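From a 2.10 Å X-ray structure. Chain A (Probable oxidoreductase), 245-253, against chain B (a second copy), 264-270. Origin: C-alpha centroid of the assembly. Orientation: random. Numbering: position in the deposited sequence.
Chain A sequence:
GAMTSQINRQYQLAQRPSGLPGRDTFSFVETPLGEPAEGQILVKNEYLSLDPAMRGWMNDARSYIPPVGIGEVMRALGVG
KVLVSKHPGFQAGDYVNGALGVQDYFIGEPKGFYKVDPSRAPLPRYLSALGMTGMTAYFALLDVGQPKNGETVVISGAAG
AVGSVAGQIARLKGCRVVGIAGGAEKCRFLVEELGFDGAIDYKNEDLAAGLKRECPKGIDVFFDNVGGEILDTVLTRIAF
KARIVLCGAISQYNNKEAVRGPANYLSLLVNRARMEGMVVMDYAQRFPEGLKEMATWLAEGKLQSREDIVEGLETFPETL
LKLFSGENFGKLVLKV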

ATOM      1  N   VAL A 245       0.824  -7.803   1.489  1.00 27.90           N
ATOM      2  CA  VAL A 245       2.214  -7.929   1.010  1.00 28.85           C
ATOM      3  C   VAL A 245       2.197  -8.253  -0.480  1.00 29.63           C
ATOM      4  O   VAL A 245       1.577  -9.224  -0.921  1.00 29.42           O
ATOM      5  CB  VAL A 245       3.113  -8.916   1.822  1.00 31.51           C
ATOM      6  CG1 VAL A 245       4.565  -8.731   1.420  1.00 30.27           C
ATOM      7  CG2 VAL A 245       2.921  -8.672   3.307  1.00 34.77           C
ATOM      8  N   LEU A 246       2.839  -7.382  -1.250  1.00 29.13           N
ATOM      9  CA  LEU A 246       2.948  -7.545  -2.699  1.00 30.58           C
ATOM     10  C   LEU A 246       4.263  -8.223  -3.042  1.00 30.33           C
ATOM     11  O   LEU A 246       5.340  -7.683  -2.772  1.00 31.76           O
ATOM     12  CB  LEU A 246       2.869  -6.198  -3.414  1.00 31.23           C
ATOM     13  CG  LEU A 246       1.675  -5.298  -3.129  1.00 30.51           C
ATOM     14  CD1 LEU A 246       1.863  -3.944  -3.806  1.00 30.43           C
ATOM     15  CD2 LEU A 246       0.372  -5.941  -3.537  1.00 28.31           C
ATOM     16  N   CYS A 247       4.169  -9.414  -3.616  1.00 30.97           N
ATOM     17  CA  CYS A 247       5.349 -10.183  -4.047  1.00 33.84           C
ATOM     18  C   CYS A 247       5.468 -10.295  -5.562  1.00 34.03           C
ATOM     19  O   CYS A 247       6.538 -10.589  -6.085  1.00 37.78           O
ATOM     20  CB  CYS A 247       5.301 -11.595  -3.467  1.00 34.00           C
ATOM     21  SG  CYS A 247       5.513 -11.596  -1.688  1.00 35.82           S
ATOM     22  N   GLY A 248       4.356 -10.110  -6.251  1.00 36.99           N
ATOM     23  CA  GLY A 248       4.327 -10.153  -7.703  1.00 39.21           C
ATOM     24  C   GLY A 248       2.941  -9.883  -8.248  1.00 40.25           C
ATOM     25  O   GLY A 248       2.001  -9.643  -7.490  1.00 41.82           O
ATOM     26  N   ALA A 249       2.825  -9.889  -9.573  1.00 41.58           N
ATOM     27  CA  ALA A 249       1.549  -9.685 -10.259  1.00 44.99           C
ATOM     28  C   ALA A 249       1.603 -10.361 -11.621  1.00 46.02           C
ATOM     29  O   ALA A 249       2.635 -10.333 -12.256  1.00 47.57           O
ATOM     30  CB  ALA A 249       1.257  -8.201 -10.423  1.00 46.51           C
ATOM     31  N   ILE A 250       0.498 -10.948 -12.068  1.00 52.17           N
ATOM     32  CA  ILE A 250       0.484 -11.682 -13.345  1.00 57.94           C
ATOM     33  C   ILE A 250       0.690 -10.714 -14.530  1.00 63.17           C
ATOM     34  O   ILE A 250       1.347 -11.053 -15.508  1.00 65.15           O
ATOM     35  CB  ILE A 250      -0.761 -12.581 -13.521  1.00 60.06           C
ATOM     36  CG1 ILE A 250      -2.067 -11.815 -13.321  1.00 60.52           C
ATOM     37  CG2 ILE A 250      -0.697 -13.756 -12.553  1.00 60.78           C
ATOM     38  CD1 ILE A 250      -3.214 -12.342 -14.156  1.00 64.33           C
ATOM     39  N   SER A 251       0.196  -9.486 -14.385  1.00 65.48           N
ATOM     40  CA  SER A 251       0.334  -8.435 -15.399  1.00 69.08           C
ATOM     41  C   SER A 251       1.751  -7.870 -15.456  1.00 71.02           C
ATOM     42  O   SER A 251       2.131  -7.197 -16.415  1.00 75.88           O
ATOM     43  CB  SER A 251      -0.599  -7.276 -15.081  1.00 71.09           C
ATOM     44  OG  SER A 251      -0.183  -6.603 -13.910  1.00 71.71           O
ATOM     45  N   GLN A 252       2.530  -8.171 -14.427  1.00 69.55           N
ATOM     46  CA  GLN A 252       3.765  -7.472 -14.107  1.00 71.24           C
ATOM     47  C   GLN A 252       4.804  -7.590 -15.175  1.00 71.70           C
ATOM     48  O   GLN A 252       5.701  -6.779 -15.194  1.00 75.45           O
ATOM     49  CB  GLN A 252       4.369  -8.143 -12.889  1.00 68.35           C
ATOM     50  CG  GLN A 252       5.683  -7.611 -12.342  1.00 68.34           C
ATOM     51  CD  GLN A 252       6.262  -8.554 -11.305  1.00 66.78           C
ATOM     52  OE1 GLN A 252       5.574  -9.477 -10.857  1.00 60.11           O
ATOM     53  NE2 GLN A 252       7.507  -8.317 -10.895  1.00 65.94           N
ATOM     54  N   TYR A 253       4.713  -8.644 -15.984  1.00 76.77           N
ATOM     55  CA  TYR A 253       5.703  -9.032 -16.965  1.00 78.83           C
ATOM     56  C   TYR A 253       5.089  -8.930 -18.367  1.00 82.62           C
ATOM     57  O   TYR A 253       5.026  -9.932 -19.085  1.00 84.08           O
ATOM     58  CB  TYR A 253       6.140 -10.487 -16.694  1.00 77.71           C
ATOM     59  CG  TYR A 253       6.666 -10.743 -15.301  1.00 76.84           C
ATOM     60  CD1 TYR A 253       7.727 -10.000 -14.818  1.00 76.35           C
ATOM     61  CD2 TYR A 253       6.131 -11.749 -14.477  1.00 77.46           C
ATOM     62  CE1 TYR A 253       8.247 -10.217 -13.557  1.00 78.07           C
ATOM     63  CE2 TYR A 253       6.646 -11.971 -13.205  1.00 76.30           C
ATOM     64  CZ  TYR A 253       7.701 -11.202 -12.750  1.00 76.49           C
ATOM     65  OH  TYR A 253       8.210 -11.418 -11.489  1.00 78.00           O
TER
ATOM     66  N   ASN B 264       0.015   2.301 -11.525  1.00 39.47           N
ATOM     67  CA  ASN B 264       1.450   2.193 -11.206  1.00 41.29           C
ATOM     68  C   ASN B 264       1.747   1.660  -9.795  1.00 39.09           C
ATOM     69  O   ASN B 264       2.861   1.815  -9.285  1.00 38.18           O
ATOM     70  CB  ASN B 264       2.142   3.557 -11.383  1.00 45.42           C
ATOM     71  CG  ASN B 264       2.097   4.050 -12.818  1.00 47.62           C
ATOM     72  OD1 ASN B 264       2.342   3.287 -13.747  1.00 49.94           O
ATOM     73  ND2 ASN B 264       1.790   5.330 -13.004  1.00 46.71           N
ATOM     74  N   TYR B 265       0.765   0.997  -9.194  1.00 40.59           N
ATOM     75  CA  TYR B 265       0.886   0.515  -7.799  1.00 42.30           C
ATOM     76  C   TYR B 265       2.049  -0.464  -7.602  1.00 40.54           C
ATOM     77  O   TYR B 265       2.608  -0.548  -6.518  1.00 40.21           O
ATOM     78  CB  TYR B 265      -0.427  -0.110  -7.314  1.00 41.20           C
ATOM     79  CG  TYR B 265      -0.580  -1.562  -7.676  1.00 43.89           C
ATOM     80  CD1 TYR B 265      -1.029  -1.944  -8.937  1.00 45.30           C
ATOM     81  CD2 TYR B 265      -0.277  -2.559  -6.758  1.00 43.97           C
ATOM     82  CE1 TYR B 265      -1.165  -3.282  -9.272  1.00 46.98           C
ATOM     83  CE2 TYR B 265      -0.399  -3.896  -7.082  1.00 44.90           C
ATOM     84  CZ  TYR B 265      -0.846  -4.255  -8.334  1.00 46.74           C
ATOM     85  OH  TYR B 265      -0.955  -5.580  -8.644  1.00 44.92           O
ATOM     86  N   LEU B 266       2.431  -1.173  -8.661  1.00 39.22           N
ATOM     87  CA  LEU B 266       3.561  -2.117  -8.592  1.00 38.08           C
ATOM     88  C   LEU B 266       4.897  -1.432  -8.370  1.00 35.97           C
ATOM     89  O   LEU B 266       5.901  -2.076  -8.064  1.00 36.58           O
ATOM     90  CB  LEU B 266       3.615  -3.019  -9.830  1.00 39.66           C
ATOM     91  CG  LEU B 266       2.602  -4.167  -9.824  1.00 41.06           C
ATOM     92  CD1 LEU B 266       2.608  -4.900 -11.164  1.00 43.64           C
ATOM     93  CD2 LEU B 266       2.901  -5.130  -8.670  1.00 37.63           C
ATOM     94  N   SER B 267       4.923  -0.109  -8.504  1.00 37.16           N
ATOM     95  CA  SER B 267       6.090   0.665  -8.072  1.00 34.88           C
ATOM     96  C   SER B 267       6.408   0.382  -6.602  1.00 32.61           C
ATOM     97  O   SER B 267       7.557   0.458  -6.174  1.00 33.58           O
ATOM     98  CB  SER B 267       5.860   2.168  -8.290  1.00 36.76           C
ATOM     99  OG  SER B 267       7.024   2.887  -7.931  1.00 38.26           O
ATOM    100  N   LEU B 268       5.378   0.072  -5.826  1.00 34.28           N
ATOM    101  CA  LEU B 268       5.552  -0.332  -4.403  1.00 33.71           C
ATOM    102  C   LEU B 268       6.364  -1.606  -4.246  1.00 33.37           C
ATOM    103  O   LEU B 268       7.126  -1.760  -3.287  1.00 35.17           O
ATOM    104  CB  LEU B 268       4.200  -0.527  -3.725  1.00 33.18           C
ATOM    105  CG  LEU B 268       3.299   0.697  -3.583  1.00 32.46           C
ATOM    106  CD1 LEU B 268       1.921   0.292  -3.080  1.00 33.86           C
ATOM    107  CD2 LEU B 268       3.946   1.743  -2.689  1.00 31.58           C
ATOM    108  N   LEU B 269       6.228  -2.500  -5.216  1.00 35.72           N
ATOM    109  CA  LEU B 269       7.065  -3.709  -5.290  1.00 36.35           C
ATOM    110  C   LEU B 269       8.498  -3.374  -5.726  1.00 34.14           C
ATOM    111  O   LEU B 269       9.468  -3.701  -5.043  1.00 33.48           O
ATOM    112  CB  LEU B 269       6.436  -4.730  -6.251  1.00 37.98           C
ATOM    113  CG  LEU B 269       7.221  -6.017  -6.552  1.00 39.95           C
ATOM    114  CD1 LEU B 269       7.610  -6.759  -5.294  1.00 42.50           C
ATOM    115  CD2 LEU B 269       6.377  -6.922  -7.430  1.00 42.68           C
ATOM    116  N   VAL B 270       8.618  -2.729  -6.883  1.00 37.25           N
ATOM    117  CA  VAL B 270       9.930  -2.362  -7.451  1.00 35.92           C
ATOM    118  C   VAL B 270      10.798  -1.594  -6.456  1.00 35.76           C
ATOM    119  O   VAL B 270      11.989  -1.869  -6.286  1.00 37.08           O
ATOM    120  CB  VAL B 270       9.737  -1.523  -8.726  1.00 39.56           C
ATOM    121  CG1 VAL B 270      11.085  -1.108  -9.299  1.00 40.03           C
ATOM    122  CG2 VAL B 270       8.941  -2.318  -9.746  1.00 41.42           C
TER
HETATM  123  O   HOH W   1       0.062  -7.412  -6.745  1.00 40.26           O
HETATM  124  O   HOH W   2      -1.550  -5.894 -11.268  1.00 42.61           O

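How does the chain B stretch come to face chain A? It opens with a type I beta turn from Asn B264 to Ser B267, closed by the hydrogen bond from Ser B267 N to Asn B264 O at 2.9 Å, and runs on into a helix. Asn B264 itself lies beyond reach of chain A, but the turn places Tyr B265 and Leu B266 in succession where both can meet it. No direct hydrogen bond joins the two stretches; packing and two bridging waters make the contact, which buries 392 Å² counting both sides.

What does Tyr B265 contribute that an aliphatic residue could not? Its CA-to-CB bond points sideways, yet the long side chain, with chi1 at 85°, brings its end nearer to chain A. Leu A246 CD1 packs at the ring edge, 3.9 Å from Tyr B265 CD2, while the hydroxyl reaches the level of Ala A249. There Tyr B265 OH donates to water 1, 2.8 Å from the water oxygen, and water 1 donates in turn to Gly A248 O at 3.0 Å. Water 2 donates to the same Tyr B265 OH across 2.7 Å and lies 3.1 Å from Ser A251 OG. One phenol thus links a backbone carbonyl and a serine hydroxyl through water while its ring remains in apolar company.

Where does Leu B266 find its partners? It points toward chain A, and its CD1 approaches Ala A249 CB to 3.6 Å; the small methyl of the alanine lets the leucine come in close. Gln A252 CB lies 4.1 Å from Leu B266 CD1, so the aliphatic base of a polar side chain adds to this pocket. The glutamine's far end is anchored within its own chain, where Ala A249 N donates to Gln A252 OE1 at 3.1 Å.

How does the helix complete the contact? Ser B267 stays out of reach, but Leu B268 points toward chain A and its CB packs 4.1 Å from Leu A246 CD1. That methyl therefore touches both Tyr B265 and Leu B268, and Leu A246, at the end of its strand, has 98 Å² covered. Leu B269 is also heavily covered, at 82 Å². Its CD1 lies 3.5 Å from Leu A246 O, and its CD2 is 3.8 Å from Gly A248 CA and 3.9 Å from Gln A252 NE2, so its branched end rests largely against backbone and the glutamine amide. Val B270, directed sideways, makes no contact.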